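Local coordinates for integron cassette protein Vpc_cass2 (Vibrio paracholerae, PDB 3JRT) that is of unknown function but adopts an all-helical fold, pairs with a second copy of itself, and is encoded by a mobile integron gene cassette, at residues N117-K122 with I148-G153; G40-A45 with S176-I181; N81-V86 with E113-T118. One frame throughout, in Å; residues are numbered along the deposited sequence.

In the fold
All three contacts lie in the helical body of one chain, which has no strand, and each ties helices brought together from different parts of the sequence. Contact 3 stands between the others: its centre is about 10 Å from that of contact 1 and about 13 Å from that of contact 2, and it touches both. It shares N117 and T118 with contact 1, where I120 packs on C82 and R83; towards contact 2, N81 meets D41 and L42, Y85 meets I181, and C82 meets L177. Contacts 1 and 2 do not touch, their nearest atoms being about 7 Å apart and their centres about 18 Å. D41 and K84 also reach the second subunit.

Contact 1 of 3, residues N117-K122 with I148-G153; sequences NTAIKK and IKMFDG
N117 reaches across to the last turn of helix 140-151 and donates from ND2 to the carbonyl O of M150, 3.0 Å away. The acceptor lies nearly in the amide plane of N117, and the donor comes in the carbonyl plane on a lone pair, with a C=O...N angle of 120°. CG of N117 stands opposite its own backbone N (chi1 -174°), a setting that carries the amide over to M150, whose side chain it crosses at about a right angle. N117 itself is the link residue between helix 104-116 and helix 118-128, so the bond fastens this junction to the end of helix 140-151.

M150, a selenomethionine, runs fully extended beyond CG after a first torsion of -168°, and most of its length is in use. Its CB rests 3.9 Å from CB of A119, the small side chain that allows the backbones to come close, with CA atoms of the two residues 5.3 Å apart. Its terminal CE presses on CG1 of I120 at 3.4 Å, a tight carbon pair, the two side chains again crossing at about a right angle. CB of K149 adds a looser touch on A119.

Among the neighbouring helices, F159 of helix 157-163 packs against N117, I120 and M150, while V79 of helix 64-91 meets both I120 and M150.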
ATOM      1  N   ASN A 117     -13.299 -12.946  -7.165  1.00 62.08           N
ATOM      2  CA  ASN A 117     -12.201 -13.279  -6.272  1.00 57.84           C
ATOM      3  C   ASN A 117     -12.345 -12.442  -5.011  1.00 60.84           C
ATOM      4  O   ASN A 117     -11.786 -11.349  -4.909  1.00 63.32           O
ATOM      5  CB  ASN A 117     -10.866 -13.003  -6.975  1.00 57.37           C
ATOM      6  CG  ASN A 117      -9.666 -13.463  -6.166  1.00 58.82           C
ATOM      7  OD1 ASN A 117      -9.693 -13.458  -4.940  1.00 61.97           O
ATOM      8  ND2 ASN A 117      -8.601 -13.854  -6.858  1.00 50.04           N
ATOM      9  N   THR A 118     -13.112 -12.958  -4.058  1.00 56.37           N
ATOM     10  CA  THR A 118     -13.522 -12.198  -2.883  1.00 60.80           C
ATOM     11  C   THR A 118     -12.405 -11.940  -1.882  1.00 61.89           C
ATOM     12  O   THR A 118     -12.516 -11.042  -1.047  1.00 64.70           O
ATOM     13  CB  THR A 118     -14.709 -12.869  -2.163  1.00 63.51           C
ATOM     14  OG1 THR A 118     -14.300 -14.133  -1.632  1.00 63.21           O
ATOM     15  CG2 THR A 118     -15.848 -13.085  -3.138  1.00 69.95           C
ATOM     16  N   ALA A 119     -11.336 -12.721  -1.950  1.00 53.80           N
ATOM     17  CA  ALA A 119     -10.175 -12.441  -1.114  1.00 55.25           C
ATOM     18  C   ALA A 119      -9.646 -11.010  -1.381  1.00 52.91           C
ATOM     19  O   ALA A 119      -9.157 -10.321  -0.472  1.00 52.19           O
ATOM     20  CB  ALA A 119      -9.084 -13.485  -1.356  1.00 53.38           C
ATOM     21  N   ILE A 120      -9.769 -10.562  -2.627  1.00 54.10           N
ATOM     22  CA  ILE A 120      -9.300  -9.237  -3.021  1.00 40.58           C
ATOM     23  C   ILE A 120      -9.942  -8.130  -2.194  1.00 49.01           C
ATOM     24  O   ILE A 120      -9.253  -7.311  -1.593  1.00 45.84           O
ATOM     25  CB  ILE A 120      -9.527  -8.967  -4.512  1.00 41.67           C
ATOM     26  CG1 ILE A 120      -8.615  -9.877  -5.342  1.00 50.69           C
ATOM     27  CG2 ILE A 120      -9.223  -7.478  -4.847  1.00 34.15           C
ATOM     28  CD1 ILE A 120      -8.681  -9.639  -6.857  1.00 43.70           C
ATOM     29  N   LYS A 121     -11.267  -8.132  -2.149  1.00 55.96           N
ATOM     30  CA  LYS A 121     -12.010  -7.140  -1.389  1.00 51.94           C
ATOM     31  C   LYS A 121     -11.732  -7.308   0.095  1.00 53.71           C
ATOM     32  O   LYS A 121     -11.510  -6.327   0.805  1.00 63.24           O
ATOM     33  CB  LYS A 121     -13.504  -7.280  -1.675  1.00 56.39           C
ATOM     34  CG  LYS A 121     -14.342  -6.057  -1.381  1.00 66.19           C
ATOM     35  CD  LYS A 121     -15.800  -6.305  -1.797  1.00 75.07           C
ATOM     36  CE  LYS A 121     -16.632  -5.030  -1.773  1.00 84.66           C
ATOM     37  NZ  LYS A 121     -17.964  -5.229  -2.414  1.00 94.25           N
ATOM     38  N   LYS A 122     -11.729  -8.550   0.566  1.00 55.47           N
ATOM     39  CA  LYS A 122     -11.450  -8.828   1.975  1.00 57.67           C
ATOM     40  C   LYS A 122     -10.098  -8.264   2.399  1.00 58.45           C
ATOM     41  O   LYS A 122      -9.982  -7.626   3.438  1.00 57.60           O
ATOM     42  CB  LYS A 122     -11.482 -10.329   2.256  1.00 55.44           C
ATOM     43  CG  LYS A 122     -12.826 -10.990   2.076  1.00 64.77           C
ATOM     44  CD  LYS A 122     -12.826 -12.398   2.716  1.00 61.94           C
ATOM     45  CE  LYS A 122     -13.971 -13.241   2.195  1.00 72.21           C
ATOM     46  NZ  LYS A 122     -14.027 -14.606   2.830  1.00 83.47           N
ATOM     47  N   ILE A 148      -3.598 -16.856  -0.069  1.00 46.53           N
ATOM     48  CA  ILE A 148      -3.584 -18.127  -0.776  1.00 44.97           C
ATOM     49  C   ILE A 148      -4.866 -18.267  -1.624  1.00 57.44           C
ATOM     50  O   ILE A 148      -4.814 -18.664  -2.786  1.00 62.16           O
ATOM     51  CB  ILE A 148      -3.407 -19.282   0.218  1.00 52.93           C
ATOM     52  CG1 ILE A 148      -2.024 -19.171   0.884  1.00 49.88           C
ATOM     53  CG2 ILE A 148      -3.642 -20.671  -0.458  1.00 41.52           C
ATOM     54  CD1 ILE A 148      -1.736 -20.271   1.893  1.00 54.30           C
ATOM     55  N   LYS A 149      -6.011 -17.913  -1.057  1.00 56.83           N
ATOM     56  CA  LYS A 149      -7.253 -17.913  -1.823  1.00 58.51           C
ATOM     57  C   LYS A 149      -7.160 -17.000  -3.049  1.00 51.71           C
ATOM     58  O   LYS A 149      -7.656 -17.313  -4.122  1.00 58.90           O
ATOM     59  CB  LYS A 149      -8.433 -17.479  -0.942  1.00 53.73           C
ATOM     60  CG  LYS A 149      -8.849 -18.551   0.099  1.00 61.92           C
ATOM     61  CD  LYS A 149      -9.970 -18.037   0.987  1.00 62.29           C
ATOM     62  CE  LYS A 149     -10.221 -18.956   2.145  1.00 76.47           C
ATOM     63  NZ  LYS A 149     -11.309 -18.416   2.994  1.00 90.91           N
HETATM   64  N   MSE A 150      -6.521 -15.861  -2.884  1.00 43.23           N
HETATM   65  CA  MSE A 150      -6.480 -14.898  -3.964  1.00 52.05           C
HETATM   66  C   MSE A 150      -5.711 -15.499  -5.138  1.00 57.60           C
HETATM   67  O   MSE A 150      -6.124 -15.393  -6.295  1.00 55.30           O
HETATM   68  CB  MSE A 150      -5.819 -13.615  -3.476  1.00 45.56           C
HETATM   69  CG  MSE A 150      -5.971 -12.441  -4.421  1.00 46.39           C
HETATM   70 SE   MSE A 150      -4.835 -10.928  -3.916  0.88 50.82          SE
HETATM   71  CE  MSE A 150      -5.208  -9.762  -5.433  1.00396.66           C
ATOM     72  N   PHE A 151      -4.600 -16.155  -4.821  1.00 54.33           N
ATOM     73  CA  PHE A 151      -3.731 -16.724  -5.839  1.00 52.01           C
ATOM     74  C   PHE A 151      -4.210 -18.076  -6.299  1.00 52.65           C
ATOM     75  O   PHE A 151      -3.609 -18.686  -7.185  1.00 61.98           O
ATOM     76  CB  PHE A 151      -2.308 -16.841  -5.312  1.00 52.61           C
ATOM     77  CG  PHE A 151      -1.575 -15.537  -5.289  1.00 44.79           C
ATOM     78  CD1 PHE A 151      -1.080 -14.992  -6.457  1.00 47.60           C
ATOM     79  CD2 PHE A 151      -1.391 -14.859  -4.108  1.00 44.53           C
ATOM     80  CE1 PHE A 151      -0.399 -13.795  -6.445  1.00 46.73           C
ATOM     81  CE2 PHE A 151      -0.713 -13.665  -4.083  1.00 50.51           C
ATOM     82  CZ  PHE A 151      -0.216 -13.125  -5.256  1.00 50.62           C
ATOM     83  N   ASP A 152      -5.298 -18.535  -5.683  1.00 53.52           N
ATOM     84  CA  ASP A 152      -5.865 -19.847  -5.956  1.00 51.82           C
ATOM     85  C   ASP A 152      -4.899 -21.007  -5.754  1.00 56.50           C
ATOM     86  O   ASP A 152      -4.982 -22.017  -6.443  1.00 52.29           O
ATOM     87  CB  ASP A 152      -6.462 -19.916  -7.357  1.00 58.15           C
ATOM     88  CG  ASP A 152      -7.543 -20.976  -7.463  1.00 69.42           C
ATOM     89  OD1 ASP A 152      -8.607 -20.784  -6.830  1.00 66.42           O
ATOM     90  OD2 ASP A 152      -7.327 -21.998  -8.154  1.00 77.13           O
ATOM     91  N   GLY A 153      -4.000 -20.885  -4.791  1.00 57.83           N
ATOM     92  CA  GLY A 153      -3.120 -21.995  -4.484  1.00 57.30           C
ATOM     93  C   GLY A 153      -1.783 -21.477  -4.005  1.00 58.79           C
ATOM     94  O   GLY A 153      -1.672 -20.339  -3.559  1.00 60.70           O
TER

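Contact 2 of 3, residues G40-A45 with S176-I181; sequences GDLTIA and SLVGVI
A nearly antiparallel helix pair within the all-helical fold brings L42 and T43 of helix 27-53 against L177, V178 and I181 of helix 177-188. The local axes run at 158° to each other and approach to 10.1 Å, and no hydrogen bond crosses between the segments.

L42 does most of the touching. Its CB lies 3.8 Å from CG2 of V178, while its CD1 meets methyls of two residues one turn apart, CD1 of I181 at 3.8 Å and CD2 of L177 at 4.0 Å. The leucine crosses both L177 and I181 at about a right angle, and end methyls do the touching on both sides. T43 is turned across V178, also at about a right angle, and presents OG1 to both of its methyls; with OG1 beside its own backbone N (chi1 -64°), that hydroxyl also reaches back one turn to hydrogen-bond with the carbonyl O of I39. I181 packs further on L35, L38 and I39 of helix 27-53, and D41 forms a salt bridge through OD1 with R72 of the second subunit. At its start, helix 177-188 is capped by S176, whose OG accepts from N of G179 at 3.1 Å.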
ATOM      1  N   GLY A  40       0.559   1.962 -13.639  1.00 45.69           N
ATOM      2  CA  GLY A  40       1.860   2.063 -13.000  1.00 39.01           C
ATOM      3  C   GLY A  40       1.942   1.360 -11.661  1.00 42.66           C
ATOM      4  O   GLY A  40       2.943   0.705 -11.372  1.00 44.40           O
ATOM      5  N   ASP A  41       0.897   1.502 -10.842  1.00 38.39           N
ATOM      6  CA  ASP A  41       0.897   0.890  -9.515  1.00 43.27           C
ATOM      7  C   ASP A  41       0.770  -0.640  -9.574  1.00 40.95           C
ATOM      8  O   ASP A  41       1.443  -1.339  -8.838  1.00 36.22           O
ATOM      9  CB  ASP A  41      -0.162   1.519  -8.602  1.00 44.15           C
ATOM     10  CG  ASP A  41       0.077   3.025  -8.369  1.00 53.66           C
ATOM     11  OD1 ASP A  41       1.222   3.486  -8.547  1.00 48.67           O
ATOM     12  OD2 ASP A  41      -0.873   3.752  -8.006  1.00 59.55           O
ATOM     13  N   LEU A  42      -0.074  -1.154 -10.461  1.00 36.71           N
ATOM     14  CA  LEU A  42      -0.221  -2.598 -10.601  1.00 37.76           C
ATOM     15  C   LEU A  42       1.063  -3.179 -11.186  1.00 37.36           C
ATOM     16  O   LEU A  42       1.531  -4.208 -10.753  1.00 38.33           O
ATOM     17  CB  LEU A  42      -1.414  -2.951 -11.487  1.00 34.35           C
ATOM     18  CG  LEU A  42      -2.810  -2.757 -10.897  1.00 43.32           C
ATOM     19  CD1 LEU A  42      -3.869  -2.753 -12.011  1.00 35.58           C
ATOM     20  CD2 LEU A  42      -3.130  -3.815  -9.843  1.00 37.92           C
ATOM     21  N   THR A  43       1.653  -2.486 -12.147  1.00 42.66           N
ATOM     22  CA  THR A  43       2.859  -2.995 -12.785  1.00 38.67           C
ATOM     23  C   THR A  43       4.016  -3.041 -11.795  1.00 41.08           C
ATOM     24  O   THR A  43       4.774  -3.997 -11.771  1.00 37.37           O
ATOM     25  CB  THR A  43       3.234  -2.134 -14.023  1.00 39.46           C
ATOM     26  OG1 THR A  43       2.194  -2.245 -14.993  1.00 46.33           O
ATOM     27  CG2 THR A  43       4.575  -2.566 -14.649  1.00 33.00           C
ATOM     28  N   ILE A  44       4.154  -2.009 -10.972  1.00 44.55           N
ATOM     29  CA  ILE A  44       5.294  -1.946 -10.077  1.00 37.46           C
ATOM     30  C   ILE A  44       5.180  -2.937  -8.892  1.00 35.19           C
ATOM     31  O   ILE A  44       6.157  -3.541  -8.488  1.00 34.37           O
ATOM     32  CB  ILE A  44       5.584  -0.514  -9.588  1.00 38.53           C
ATOM     33  CG1 ILE A  44       6.945  -0.477  -8.907  1.00 37.66           C
ATOM     34  CG2 ILE A  44       4.508  -0.026  -8.610  1.00 38.99           C
ATOM     35  CD1 ILE A  44       8.095  -0.691  -9.868  1.00 37.11           C
ATOM     36  N   ALA A  45       3.984  -3.099  -8.358  1.00 32.54           N
ATOM     37  CA  ALA A  45       3.738  -4.052  -7.290  1.00 34.26           C
ATOM     38  C   ALA A  45       4.132  -5.478  -7.707  1.00 35.14           C
ATOM     39  O   ALA A  45       4.753  -6.210  -6.940  1.00 39.40           O
ATOM     40  CB  ALA A  45       2.268  -3.996  -6.870  1.00 29.04           C
ATOM     41  N   SER A 176      -4.288  -9.510 -19.977  1.00 66.70           N
ATOM     42  CA  SER A 176      -3.903  -9.063 -18.643  1.00 59.61           C
ATOM     43  C   SER A 176      -4.649  -7.801 -18.228  1.00 59.72           C
ATOM     44  O   SER A 176      -5.028  -6.982 -19.058  1.00 63.22           O
ATOM     45  CB  SER A 176      -2.385  -8.856 -18.534  1.00 54.97           C
ATOM     46  OG  SER A 176      -1.976  -7.630 -19.117  1.00 53.78           O
ATOM     47  N   LEU A 177      -4.855  -7.663 -16.925  1.00 55.38           N
ATOM     48  CA  LEU A 177      -5.513  -6.506 -16.351  1.00 48.62           C
ATOM     49  C   LEU A 177      -4.850  -5.205 -16.787  1.00 52.61           C
ATOM     50  O   LEU A 177      -5.517  -4.280 -17.217  1.00 52.21           O
ATOM     51  CB  LEU A 177      -5.469  -6.598 -14.827  1.00 42.41           C
ATOM     52  CG  LEU A 177      -6.234  -5.517 -14.068  1.00 44.60           C
ATOM     53  CD1 LEU A 177      -7.604  -5.343 -14.693  1.00 43.05           C
ATOM     54  CD2 LEU A 177      -6.356  -5.882 -12.592  1.00 42.83           C
ATOM     55  N   VAL A 178      -3.547  -5.159 -16.720  1.00 51.95           N
ATOM     56  CA  VAL A 178      -2.829  -3.966 -17.040  1.00 52.72           C
ATOM     57  C   VAL A 178      -2.917  -3.660 -18.526  1.00 57.39           C
ATOM     58  O   VAL A 178      -3.025  -2.532 -18.900  1.00 55.82           O
ATOM     59  CB  VAL A 178      -1.378  -4.054 -16.573  1.00 20.00           C
ATOM     60  CG1 VAL A 178      -0.532  -3.190 -17.368  1.00 20.00           C
ATOM     61  CG2 VAL A 178      -1.268  -3.687 -15.166  1.00 20.00           C
ATOM     62  N   GLY A 179      -2.891  -4.670 -19.367  1.00 53.71           N
ATOM     63  CA  GLY A 179      -3.036  -4.479 -20.800  1.00 57.09           C
ATOM     64  C   GLY A 179      -4.405  -3.924 -21.143  1.00 63.41           C
ATOM     65  O   GLY A 179      -4.537  -3.038 -21.987  1.00 64.81           O
ATOM     66  N   VAL A 180      -5.426  -4.438 -20.467  1.00 58.48           N
ATOM     67  CA  VAL A 180      -6.786  -3.966 -20.656  1.00 61.37           C
ATOM     68  C   VAL A 180      -6.913  -2.533 -20.173  1.00 60.97           C
ATOM     69  O   VAL A 180      -7.591  -1.720 -20.794  1.00 64.91           O
ATOM     70  CB  VAL A 180      -7.803  -4.878 -19.932  1.00 58.80           C
ATOM     71  CG1 VAL A 180      -9.134  -4.187 -19.775  1.00 54.03           C
ATOM     72  CG2 VAL A 180      -7.967  -6.192 -20.701  1.00 56.21           C
ATOM     73  N   ILE A 181      -6.245  -2.213 -19.074  1.00 49.44           N
ATOM     74  CA  ILE A 181      -6.369  -0.881 -18.526  1.00 48.44           C
ATOM     75  C   ILE A 181      -5.660   0.089 -19.457  1.00 55.58           C
ATOM     76  O   ILE A 181      -6.077   1.236 -19.590  1.00 49.29           O
ATOM     77  CB  ILE A 181      -5.814  -0.778 -17.094  1.00 52.22           C
ATOM     78  CG1 ILE A 181      -6.735  -1.510 -16.113  1.00 45.67           C
ATOM     79  CG2 ILE A 181      -5.654   0.700 -16.681  1.00 49.69           C
ATOM     80  CD1 ILE A 181      -6.201  -1.563 -14.724  1.00 40.41           C
TER

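Contact 3 of 3, residues N81-V86 with E113-T118; sequences NCRKYV and EINKNT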
ATOM      1  N   ASN A  81      -5.689  -1.506  -5.810  1.00 39.32           N
ATOM      2  CA  ASN A  81      -5.860  -1.073  -7.187  1.00 41.25           C
ATOM      3  C   ASN A  81      -6.854  -1.886  -8.012  1.00 44.65           C
ATOM      4  O   ASN A  81      -7.546  -1.341  -8.866  1.00 47.26           O
ATOM      5  CB  ASN A  81      -4.515  -0.949  -7.872  1.00 34.34           C
ATOM      6  CG  ASN A  81      -3.790   0.302  -7.431  1.00 40.33           C
ATOM      7  OD1 ASN A  81      -4.207   1.397  -7.758  1.00 47.51           O
ATOM      8  ND2 ASN A  81      -2.757   0.147  -6.640  1.00 33.04           N
ATOM      9  N   CYS A  82      -6.922  -3.183  -7.758  1.00 36.31           N
ATOM     10  CA  CYS A  82      -7.948  -3.989  -8.381  1.00 41.78           C
ATOM     11  C   CYS A  82      -9.323  -3.450  -8.020  1.00 49.84           C
ATOM     12  O   CYS A  82     -10.174  -3.311  -8.895  1.00 52.47           O
ATOM     13  CB  CYS A  82      -7.813  -5.460  -7.987  1.00 44.50           C
ATOM     14  SG  CYS A  82      -6.442  -6.289  -8.814  1.00 45.57           S
ATOM     15  N   ARG A  83      -9.543  -3.148  -6.741  1.00 50.13           N
ATOM     16  CA  ARG A  83     -10.831  -2.603  -6.330  1.00 49.26           C
ATOM     17  C   ARG A  83     -11.074  -1.232  -6.992  1.00 49.00           C
ATOM     18  O   ARG A  83     -12.170  -0.946  -7.464  1.00 56.22           O
ATOM     19  CB  ARG A  83     -10.955  -2.530  -4.804  1.00 36.32           C
ATOM     20  CG  ARG A  83     -10.968  -3.875  -4.103  1.00 44.82           C
ATOM     21  CD  ARG A  83     -11.987  -4.878  -4.727  1.00 47.64           C
ATOM     22  NE  ARG A  83     -13.308  -4.275  -4.860  1.00 56.21           N
ATOM     23  CZ  ARG A  83     -14.389  -4.882  -5.346  1.00 57.24           C
ATOM     24  NH1 ARG A  83     -14.346  -6.148  -5.745  1.00 56.44           N
ATOM     25  NH2 ARG A  83     -15.524  -4.209  -5.424  1.00 53.69           N
ATOM     26  N   LYS A  84     -10.045  -0.400  -7.058  1.00 44.01           N
ATOM     27  CA  LYS A  84     -10.182   0.889  -7.722  1.00 47.79           C
ATOM     28  C   LYS A  84     -10.635   0.725  -9.158  1.00 50.53           C
ATOM     29  O   LYS A  84     -11.401   1.538  -9.662  1.00 54.19           O
ATOM     30  CB  LYS A  84      -8.885   1.702  -7.664  1.00 48.81           C
ATOM     31  CG  LYS A  84      -8.686   2.396  -6.328  1.00 65.39           C
ATOM     32  CD  LYS A  84      -7.561   3.453  -6.359  1.00 63.17           C
ATOM     33  CE  LYS A  84      -7.449   4.144  -5.000  1.00 62.57           C
ATOM     34  NZ  LYS A  84      -6.070   4.667  -4.741  1.00 72.75           N
ATOM     35  N   TYR A  85     -10.169  -0.329  -9.819  1.00 49.76           N
ATOM     36  CA  TYR A  85     -10.538  -0.555 -11.209  1.00 52.91           C
ATOM     37  C   TYR A  85     -12.026  -0.835 -11.291  1.00 58.97           C
ATOM     38  O   TYR A  85     -12.729  -0.295 -12.153  1.00 63.35           O
ATOM     39  CB  TYR A  85      -9.752  -1.710 -11.821  1.00 54.50           C
ATOM     40  CG  TYR A  85     -10.314  -2.182 -13.156  1.00 53.71           C
ATOM     41  CD1 TYR A  85      -9.898  -1.613 -14.361  1.00 57.91           C
ATOM     42  CD2 TYR A  85     -11.259  -3.179 -13.206  1.00 53.59           C
ATOM     43  CE1 TYR A  85     -10.416  -2.041 -15.580  1.00 58.81           C
ATOM     44  CE2 TYR A  85     -11.789  -3.618 -14.421  1.00 65.11           C
ATOM     45  CZ  TYR A  85     -11.364  -3.050 -15.599  1.00 62.89           C
ATOM     46  OH  TYR A  85     -11.891  -3.500 -16.790  1.00 66.55           O
ATOM     47  N   VAL A  86     -12.510  -1.667 -10.379  1.00 52.36           N
ATOM     48  CA  VAL A  86     -13.936  -1.937 -10.319  1.00 60.79           C
ATOM     49  C   VAL A  86     -14.708  -0.653 -10.008  1.00 63.72           C
ATOM     50  O   VAL A  86     -15.676  -0.332 -10.686  1.00 64.09           O
ATOM     51  CB  VAL A  86     -14.281  -3.032  -9.287  1.00 57.72           C
ATOM     52  CG1 VAL A  86     -15.797  -3.276  -9.249  1.00 53.98           C
ATOM     53  CG2 VAL A  86     -13.536  -4.321  -9.614  1.00 51.34           C
ATOM     54  N   GLU A 113     -14.006 -10.859 -12.963  1.00 68.76           N
ATOM     55  CA  GLU A 113     -12.990 -11.671 -12.319  1.00 68.96           C
ATOM     56  C   GLU A 113     -12.668 -11.121 -10.932  1.00 66.79           C
ATOM     57  O   GLU A 113     -12.660 -11.851  -9.940  1.00 70.04           O
ATOM     58  CB  GLU A 113     -11.733 -11.684 -13.172  1.00 74.54           C
ATOM     59  CG  GLU A 113     -11.952 -12.232 -14.563  1.00 87.25           C
ATOM     60  CD  GLU A 113     -12.008 -13.739 -14.582  1.00104.87           C
ATOM     61  OE1 GLU A 113     -11.316 -14.331 -15.436  1.00113.47           O
ATOM     62  OE2 GLU A 113     -12.730 -14.331 -13.745  1.00107.42           O
ATOM     63  N   ILE A 114     -12.422  -9.821 -10.866  1.00 55.59           N
ATOM     64  CA  ILE A 114     -12.110  -9.183  -9.596  1.00 57.19           C
ATOM     65  C   ILE A 114     -13.195  -9.364  -8.534  1.00 62.82           C
ATOM     66  O   ILE A 114     -12.894  -9.694  -7.388  1.00 57.87           O
ATOM     67  CB  ILE A 114     -11.821  -7.697  -9.782  1.00 53.61           C
ATOM     68  CG1 ILE A 114     -10.485  -7.516 -10.517  1.00 56.89           C
ATOM     69  CG2 ILE A 114     -11.786  -7.023  -8.440  1.00 54.22           C
ATOM     70  CD1 ILE A 114     -10.314  -6.129 -11.198  1.00 45.76           C
ATOM     71  N   ASN A 115     -14.453  -9.138  -8.897  1.00 65.11           N
ATOM     72  CA  ASN A 115     -15.526  -9.366  -7.938  1.00 67.05           C
ATOM     73  C   ASN A 115     -15.596 -10.829  -7.509  1.00 70.73           C
ATOM     74  O   ASN A 115     -15.832 -11.132  -6.342  1.00 72.17           O
ATOM     75  CB  ASN A 115     -16.873  -8.934  -8.514  1.00 73.11           C
ATOM     76  CG  ASN A 115     -16.994  -7.430  -8.661  1.00 73.06           C
ATOM     77  OD1 ASN A 115     -16.652  -6.667  -7.754  1.00 68.95           O
ATOM     78  ND2 ASN A 115     -17.500  -6.994  -9.807  1.00 73.99           N
ATOM     79  N   LYS A 116     -15.401 -11.735  -8.460  1.00 73.26           N
ATOM     80  CA  LYS A 116     -15.480 -13.163  -8.174  1.00 69.15           C
ATOM     81  C   LYS A 116     -14.480 -13.558  -7.101  1.00 73.16           C
ATOM     82  O   LYS A 116     -14.764 -14.406  -6.247  1.00 76.61           O
ATOM     83  CB  LYS A 116     -15.197 -13.973  -9.432  1.00 75.23           C
ATOM     84  CG  LYS A 116     -16.328 -13.976 -10.431  1.00 93.43           C
ATOM     85  CD  LYS A 116     -16.045 -14.952 -11.552  1.00101.58           C
ATOM     86  CE  LYS A 116     -17.209 -15.030 -12.513  1.00112.66           C
ATOM     87  NZ  LYS A 116     -16.925 -15.976 -13.623  1.00120.20           N
ATOM     88  N   ASN A 117     -13.299 -12.946  -7.165  1.00 62.08           N
ATOM     89  CA  ASN A 117     -12.201 -13.279  -6.272  1.00 57.84           C
ATOM     90  C   ASN A 117     -12.345 -12.442  -5.011  1.00 60.84           C
ATOM     91  O   ASN A 117     -11.786 -11.349  -4.909  1.00 63.32           O
ATOM     92  CB  ASN A 117     -10.866 -13.003  -6.975  1.00 57.37           C
ATOM     93  CG  ASN A 117      -9.666 -13.463  -6.166  1.00 58.82           C
ATOM     94  OD1 ASN A 117      -9.693 -13.458  -4.940  1.00 61.97           O
ATOM     95  ND2 ASN A 117      -8.601 -13.854  -6.858  1.00 50.04           N
ATOM     96  N   THR A 118     -13.112 -12.958  -4.058  1.00 56.37           N
ATOM     97  CA  THR A 118     -13.522 -12.198  -2.883  1.00 60.80           C
ATOM     98  C   THR A 118     -12.405 -11.940  -1.882  1.00 61.89           C
ATOM     99  O   THR A 118     -12.516 -11.042  -1.047  1.00 64.70           O
ATOM    100  CB  THR A 118     -14.709 -12.869  -2.163  1.00 63.51           C
ATOM    101  OG1 THR A 118     -14.300 -14.133  -1.632  1.00 63.21           O
ATOM    102  CG2 THR A 118     -15.848 -13.085  -3.138  1.00 69.95           C
TER
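Knobs-into-holes packing joins helix 64-91 to the last turns of helix 104-116: I114 is the knob, set into a hole formed by C82, R83, Y85 and V86. Its two branches part on entering. CD1 goes deepest, lying 3.6 Å from the carbonyl O of C82 and 3.7 Å from CD2 of Y85, whose ring it approaches obliquely. CG2, the branch opposite the backbone N of I114, meets CG2 of V86 at 3.4 Å, closer than carbons usually come, as the two side chains slide past each other in opposite directions.

R83 starts out pointing away from helix 104-116, but bends at chi2 (-50°) and chi3 (-51°), which swings its guanidinium back over the edge of the hole. There NH1 donates to OD1 of N115 at 3.1 Å, at the edge of the guanidinium and somewhat tilted from both the guanidinium and carbonyl planes; the guanidinium and amide planes are 54° apart. One face of the guanidinium has CB of V86 above it, offset toward the rim, and CG2 of I114 lies 3.8 Å from NH1. Helix 118-128 touches the arginine through I120, K121 and R124, and W162 of helix 157-163 packs on I114. The hydroxyl of Y85 is held by the carbonyl O of R107.

The contact thus pairs an apolar plug with one polar bond at its margin. N115 is a neutral acceptor, so the bond orients the guanidinium without a counter-charge from this segment; the buried arginine probably remains cationic, as guanidinium groups usually do.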